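PDB 2PFZ: putative exported protein from Bordetella pertussis Tohama I, which binds pyroglutamic acid as an extracytoplasmic solute receptor, probably delivering it to a tripartite ATP-independent periplasmic transporter. Local coordinates for residues Val16-Gln21 / Tyr115-Pro120; Leu34-His39 / Gln226-Ala231. All coordinates share one frame; numbering follows the deposited sequence.

Contact 1: Val16-Gln21 / Tyr115-Pro120. With PCA (pyroglutamic acid), chain B.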
loop_
_atom_site.group_PDB
_atom_site.type_symbol
_atom_site.label_atom_id
_atom_site.label_comp_id
_atom_site.label_asym_id
_atom_site.label_seq_id
_atom_site.Cartn_x
_atom_site.Cartn_y
_atom_site.Cartn_z
ATOM N N VAL A 16 10.888 -0.876 -2.621
ATOM C CA VAL A 16 12.219 -0.527 -2.095
ATOM C C VAL A 16 13.265 -0.582 -3.211
ATOM O O VAL A 16 14.177 0.270 -3.266
ATOM C CB VAL A 16 12.609 -1.409 -0.893
ATOM C CG1 VAL A 16 13.906 -0.911 -0.253
ATOM C CG2 VAL A 16 11.483 -1.385 0.158
ATOM N N GLU A 17 13.154 -1.593 -4.078
ATOM C CA GLU A 17 13.889 -1.594 -5.346
ATOM C C GLU A 17 13.698 -0.243 -6.048
ATOM O O GLU A 17 14.672 0.355 -6.497
ATOM C CB GLU A 17 13.426 -2.729 -6.260
ATOM C CG GLU A 17 14.157 -2.760 -7.618
ATOM C CD GLU A 17 13.723 -3.940 -8.502
ATOM O OE1 GLU A 17 14.161 -4.018 -9.688
ATOM O OE2 GLU A 17 12.942 -4.794 -8.018
ATOM N N ASN A 18 12.457 0.248 -6.119
ATOM C CA ASN A 18 12.176 1.550 -6.766
ATOM C C ASN A 18 12.824 2.692 -5.981
ATOM O O ASN A 18 13.387 3.644 -6.569
ATOM C CB ASN A 18 10.657 1.791 -6.879
ATOM C CG ASN A 18 10.298 2.933 -7.786
ATOM O OD1 ASN A 18 10.871 3.098 -8.865
ATOM N ND2 ASN A 18 9.324 3.715 -7.376
ATOM N N LEU A 19 12.699 2.627 -4.649
ATOM C CA LEU A 19 13.259 3.685 -3.785
ATOM C C LEU A 19 14.777 3.777 -3.964
ATOM O O LEU A 19 15.357 4.871 -3.898
ATOM C CB LEU A 19 12.954 3.427 -2.303
ATOM C CG LEU A 19 11.552 3.832 -1.837
ATOM C CD1 LEU A 19 11.230 3.122 -0.502
ATOM C CD2 LEU A 19 11.475 5.339 -1.669
ATOM N N THR A 20 15.395 2.616 -4.157
ATOM C CA THR A 20 16.845 2.497 -4.369
ATOM C C THR A 20 17.262 3.236 -5.651
ATOM O O THR A 20 18.233 4.009 -5.649
ATOM C CB THR A 20 17.292 1.016 -4.330
ATOM O OG1 THR A 20 17.039 0.490 -3.021
ATOM C CG2 THR A 20 18.790 0.865 -4.622
ATOM N N GLN A 21 16.506 3.040 -6.724
ATOM C CA GLN A 21 16.739 3.798 -7.964
ATOM C C GLN A 21 16.440 5.286 -7.790
ATOM O O GLN A 21 17.146 6.135 -8.343
ATOM C CB GLN A 21 15.928 3.224 -9.129
ATOM C CG GLN A 21 16.325 3.786 -10.509
ATOM C CD GLN A 21 17.828 3.738 -10.776
ATOM O OE1 GLN A 21 18.473 4.778 -10.954
ATOM N NE2 GLN A 21 18.396 2.539 -10.790
ATOM N N TYR A 115 5.541 11.211 -4.352
ATOM C CA TYR A 115 4.960 10.303 -5.326
ATOM C C TYR A 115 4.243 9.166 -4.617
ATOM O O TYR A 115 4.448 8.963 -3.431
ATOM C CB TYR A 115 6.010 9.792 -6.279
ATOM C CG TYR A 115 7.000 8.795 -5.729
ATOM C CD1 TYR A 115 8.227 9.217 -5.195
ATOM C CD2 TYR A 115 6.743 7.410 -5.795
ATOM C CE1 TYR A 115 9.162 8.297 -4.740
ATOM C CE2 TYR A 115 7.690 6.478 -5.348
ATOM C CZ TYR A 115 8.891 6.939 -4.814
ATOM O OH TYR A 115 9.833 6.036 -4.359
ATOM N N SER A 116 3.370 8.470 -5.342
ATOM C CA SER A 116 2.580 7.389 -4.754
ATOM C C SER A 116 2.512 6.234 -5.749
ATOM O O SER A 116 2.303 6.474 -6.948
ATOM C CB SER A 116 1.165 7.881 -4.421
ATOM O OG SER A 116 0.369 6.888 -3.743
ATOM N N VAL A 117 2.751 5.004 -5.276
ATOM C CA VAL A 117 2.639 3.861 -6.165
ATOM C C VAL A 117 1.804 2.725 -5.610
ATOM O O VAL A 117 1.828 2.459 -4.426
ATOM C CB VAL A 117 3.969 3.389 -6.880
ATOM C CG1 VAL A 117 5.225 4.289 -6.628
ATOM C CG2 VAL A 117 4.226 1.896 -6.802
ATOM N N ALA A 118 1.042 2.094 -6.493
ATOM C CA ALA A 118 0.142 1.022 -6.082
ATOM C C ALA A 118 0.892 -0.283 -5.899
ATOM O O ALA A 118 1.710 -0.653 -6.730
ATOM C CB ALA A 118 -0.964 0.826 -7.125
ATOM N N TRP A 119 0.590 -0.968 -4.799
ATOM C CA TRP A 119 0.906 -2.386 -4.634
ATOM C C TRP A 119 0.050 -3.156 -5.654
ATOM O O TRP A 119 -0.952 -2.633 -6.145
ATOM C CB TRP A 119 0.492 -2.848 -3.230
ATOM C CG TRP A 119 1.411 -2.446 -2.097
ATOM C CD1 TRP A 119 1.350 -1.305 -1.355
ATOM C CD2 TRP A 119 2.467 -3.225 -1.559
ATOM N NE1 TRP A 119 2.316 -1.315 -0.372
ATOM C CE2 TRP A 119 3.036 -2.482 -0.489
ATOM C CE3 TRP A 119 3.020 -4.464 -1.890
ATOM C CZ2 TRP A 119 4.103 -2.959 0.261
ATOM C CZ3 TRP A 119 4.088 -4.935 -1.147
ATOM C CH2 TRP A 119 4.612 -4.187 -0.074
ATOM N N PRO A 120 0.437 -4.405 -5.976
ATOM C CA PRO A 120 -0.390 -5.235 -6.875
ATOM C C PRO A 120 -1.785 -5.588 -6.315
ATOM O O PRO A 120 -2.060 -5.405 -5.119
ATOM C CB PRO A 120 0.476 -6.471 -7.089
ATOM C CG PRO A 120 1.933 -5.946 -6.775
ATOM C CD PRO A 120 1.693 -5.084 -5.613
HETATM N N PCA B . 1.709 -5.914 0.955
HETATM C CA PCA B . 1.764 -5.044 2.145
HETATM C CB PCA B . 0.663 -3.984 2.100
HETATM C CG PCA B . -0.128 -4.251 0.834
HETATM C CD PCA B . 0.607 -5.387 0.185
HETATM O OE PCA B . 0.325 -5.821 -0.943
HETATM C C PCA B . 1.497 -5.927 3.343
HETATM O O PCA B . 1.785 -5.571 4.493
HETATM O OXT PCA B . 0.974 -7.037 3.152
HETATM O O HOH W 1 8.964 3.376 -4.403
#
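Tyr-115 and Leu-19 make the tight spot between helix 14-30 and strand 111-118. This helix is the connecting helix of the beta-alpha-beta crossover between strands 2-6 and 35-39. The CD2 methyl of Leu-19 lies 3.2 Å from Tyr-115 OH, and the leucine CG follows at 3.8 Å. The methyl approaches the phenol at a slant. Asn-18 reaches toward the strand from the same helix. Its CG is anti to the backbone N (chi1 -167°), and its ND2 comes within 3.8 Å of Tyr-115 CE2. Amide and ring planes stand 81° apart. Val-117 makes the loose part of the contact, with CG1 4.2 Å from Asn-18 ND2. This valine methyl lies at the tyrosine ring edge, in the ring plane.

The backbones stay well apart. The helix and strand axes approach to 11.4 Å and run nearly antiparallel, at 150°. One water links Asn-18 and Tyr-115, which do not bond directly. It accepts a bond from Asn-18 ND2 at 3.0 Å and is hydrogen-bonded to Tyr-115 OH at 2.8 Å. The water also lies at the tyrosine ring edge. Asn-18 has further partners on helix 222-256: ND2 bonds to Ala-235 O, and OD1 takes a bond from Arg-238 NH1. These bonds at both ends should fix the rotation of the amide.

Trp-119 follows the strand and lies in the ligand pocket. One face of its indole carries pyroglutamic acid, whose CD sits 3.3 Å above the plane, displaced from the ring centre. Trp-119 NE1 bonds to Asn-208 OD1, which probably helps to hold the ring's orientation. The chemistry implies a division along 115-120: the strand meets the helix through a methyl set against the phenol hydroxyl, an amide beside the ring and a shared water, while Trp-119 offers the ligand a flat aromatic surface.

Contact 2: Leu34-His39 / Gln226-Ala231; sequences LKITLH and QALKKA
Leu-228 carries the helix side of this contact and has the most surface buried by it. Its CD1 methyl meets both partners on the other segment. Leu-34 comes second and Ile-36 third. Leu-34 CD2 lies 4.2 Å from Leu-228 CD1, and Ile-36 CD1 lies 4.4 Å from the same methyl. The contact is methyl against methyl, with apolar groups alone. Both distances are ordinary for van der Waals packing.

The side chains of all three residues start out toward the opposite segment. Leu-228 extends with CG anti to its backbone N (chi1 -178°). This sends CG outward from the helix, and CD1 reaches the two strand-side methyls. Leu-34 has nearly the same first torsion. The two extended leucines bridge the 8.3 Å between their CA atoms. Ile-36 is two residues further along and points to the same side as Leu-34. Its CD1 closes on Leu-228 CD1 from the far end of its longer branch. The total buried surface is modest, 85 Å², because a single helix side chain does the touching.

Strand 35-39 pairs in parallel with strand 2-6, and Lys-35, Thr-37 and His-39 make the backbone bonds to it. Helix 14-30 connects these two strands, so the three elements form a beta-alpha-beta crossover. A salt bridge from Lys-35 NZ to Asp-27 OD1 ties the strand to that helix. Helix 222-256 packs against the crossover. Leu-228 also touches Trp-3 of strand 2-6, so the helix meets both strands of the small sheet. Helix 14-30 joins the same apolar layer: Val-26 meets Leu-34 and Ala-231, while Val-23 meets Ile-36. Phe-217 of helix 214-218 lies against Leu-228 as well.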
loop_
_atom_site.group_PDB
_atom_site.type_symbol
_atom_site.label_atom_id
_atom_site.label_comp_id
_atom_site.label_asym_id
_atom_site.label_seq_id
_atom_site.Cartn_x
_atom_site.Cartn_y
_atom_site.Cartn_z
ATOM N N LEU A 34 22.058 16.391 -2.899
ATOM C CA LEU A 34 21.124 15.728 -1.991
ATOM C C LEU A 34 21.363 14.225 -1.968
ATOM O O LEU A 34 21.135 13.534 -2.968
ATOM C CB LEU A 34 19.675 16.057 -2.352
ATOM C CG LEU A 34 18.559 15.474 -1.464
ATOM C CD1 LEU A 34 18.821 15.770 0.015
ATOM C CD2 LEU A 34 17.173 15.976 -1.904
ATOM N N LYS A 35 21.809 13.731 -0.814
ATOM C CA LYS A 35 22.076 12.303 -0.655
ATOM C C LYS A 35 21.085 11.709 0.313
ATOM O O LYS A 35 21.007 12.137 1.453
ATOM C CB LYS A 35 23.504 12.031 -0.193
ATOM C CG LYS A 35 24.560 12.590 -1.171
ATOM C CD LYS A 35 25.683 11.611 -1.382
ATOM C CE LYS A 35 26.875 12.266 -2.078
ATOM N NZ LYS A 35 26.641 12.493 -3.529
ATOM N N ILE A 36 20.324 10.728 -0.157
ATOM C CA ILE A 36 19.299 10.116 0.686
ATOM C C ILE A 36 19.719 8.706 1.080
ATOM O O ILE A 36 20.067 7.879 0.228
ATOM C CB ILE A 36 17.899 10.126 0.030
ATOM C CG1 ILE A 36 17.458 11.553 -0.279
ATOM C CG2 ILE A 36 16.851 9.423 0.942
ATOM C CD1 ILE A 36 16.292 11.637 -1.279
ATOM N N THR A 37 19.716 8.465 2.378
ATOM C CA THR A 37 19.998 7.171 2.923
ATOM C C THR A 37 18.685 6.484 3.230
ATOM O O THR A 37 17.837 7.031 3.955
ATOM C CB THR A 37 20.827 7.300 4.208
ATOM O OG1 THR A 37 22.062 7.936 3.892
ATOM C CG2 THR A 37 21.133 5.939 4.795
ATOM N N LEU A 38 18.532 5.288 2.663
ATOM C CA LEU A 38 17.351 4.463 2.883
ATOM C C LEU A 38 17.549 3.572 4.087
ATOM O O LEU A 38 18.607 2.950 4.242
ATOM C CB LEU A 38 17.119 3.553 1.681
ATOM C CG LEU A 38 16.591 4.137 0.376
ATOM C CD1 LEU A 38 16.507 2.975 -0.603
ATOM C CD2 LEU A 38 15.217 4.765 0.581
ATOM N N HIS A 39 16.517 3.492 4.923
ATOM C CA HIS A 39 16.532 2.608 6.076
ATOM C C HIS A 39 15.445 1.591 5.891
ATOM O O HIS A 39 14.276 1.880 6.133
ATOM C CB HIS A 39 16.301 3.411 7.338
ATOM C CG HIS A 39 17.454 4.300 7.661
ATOM N ND1 HIS A 39 17.573 5.580 7.161
ATOM C CD2 HIS A 39 18.578 4.062 8.369
ATOM C CE1 HIS A 39 18.711 6.107 7.581
ATOM N NE2 HIS A 39 19.337 5.205 8.315
ATOM N N GLN A 226 14.060 21.034 -7.522
ATOM C CA GLN A 226 13.554 20.580 -8.812
ATOM C C GLN A 226 14.095 19.213 -9.155
ATOM O O GLN A 226 13.377 18.394 -9.726
ATOM C CB GLN A 226 13.810 21.621 -9.914
ATOM C CG GLN A 226 12.940 22.878 -9.743
ATOM C CD GLN A 226 11.466 22.540 -9.473
ATOM O OE1 GLN A 226 10.735 22.137 -10.380
ATOM N NE2 GLN A 226 11.031 22.697 -8.212
ATOM N N ALA A 227 15.331 18.946 -8.756
ATOM C CA ALA A 227 15.936 17.626 -8.932
ATOM C C ALA A 227 15.136 16.544 -8.156
ATOM O O ALA A 227 14.856 15.463 -8.682
ATOM C CB ALA A 227 17.365 17.657 -8.469
ATOM N N LEU A 228 14.784 16.860 -6.914
ATOM C CA LEU A 228 13.929 15.995 -6.100
ATOM C C LEU A 228 12.546 15.768 -6.717
ATOM O O LEU A 228 12.094 14.640 -6.810
ATOM C CB LEU A 228 13.797 16.566 -4.693
ATOM C CG LEU A 228 12.956 15.740 -3.714
ATOM C CD1 LEU A 228 13.549 14.348 -3.411
ATOM C CD2 LEU A 228 12.731 16.569 -2.459
ATOM N N LYS A 229 11.870 16.825 -7.136
ATOM C CA LYS A 229 10.571 16.640 -7.766
ATOM C C LYS A 229 10.685 15.803 -9.048
ATOM O O LYS A 229 9.872 14.912 -9.284
ATOM C CB LYS A 229 9.884 17.981 -8.035
ATOM C CG LYS A 229 9.273 18.627 -6.787
ATOM C CD LYS A 229 8.498 19.876 -7.156
ATOM C CE LYS A 229 7.538 20.277 -6.022
ATOM N NZ LYS A 229 6.477 21.258 -6.466
ATOM N N LYS A 230 11.704 16.058 -9.860
ATOM C CA LYS A 230 11.865 15.263 -11.091
ATOM C C LYS A 230 12.182 13.809 -10.787
ATOM O O LYS A 230 11.658 12.891 -11.453
ATOM C CB LYS A 230 12.915 15.867 -12.029
ATOM C CG LYS A 230 12.547 17.280 -12.445
ATOM C CD LYS A 230 13.717 18.023 -13.113
ATOM C CE LYS A 230 13.489 18.158 -14.605
ATOM N NZ LYS A 230 14.343 19.254 -15.179
ATOM N N ALA A 231 13.037 13.593 -9.786
ATOM C CA ALA A 231 13.353 12.227 -9.385
ATOM C C ALA A 231 12.065 11.549 -8.889
ATOM O O ALA A 231 11.831 10.369 -9.169
ATOM C CB ALA A 231 14.403 12.227 -8.299
#

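Overall arrangement
Both contacts are buried, but contact 1 is nearer the middle of the protein, its centre about 10 Å from the chain centre against about 21 Å for contact 2. Their own centres are about 14 Å apart. They share neighbouring elements. Helix 14-30 belongs to contact 1 and is followed, after a short loop, by strand 35-39 of contact 2; Thr-20 OG1 lies 3.5 Å from Leu-38 CD1. Helix 222-256 supplies Leu-228 to contact 2 and also hydrogen-bonds Asn-18 of contact 1. The chemistry differs with place. Contact 1 mixes polar groups, water and aromatics close to the ligand pocket. Contact 2 is wholly aliphatic and has exposed lysines beside it.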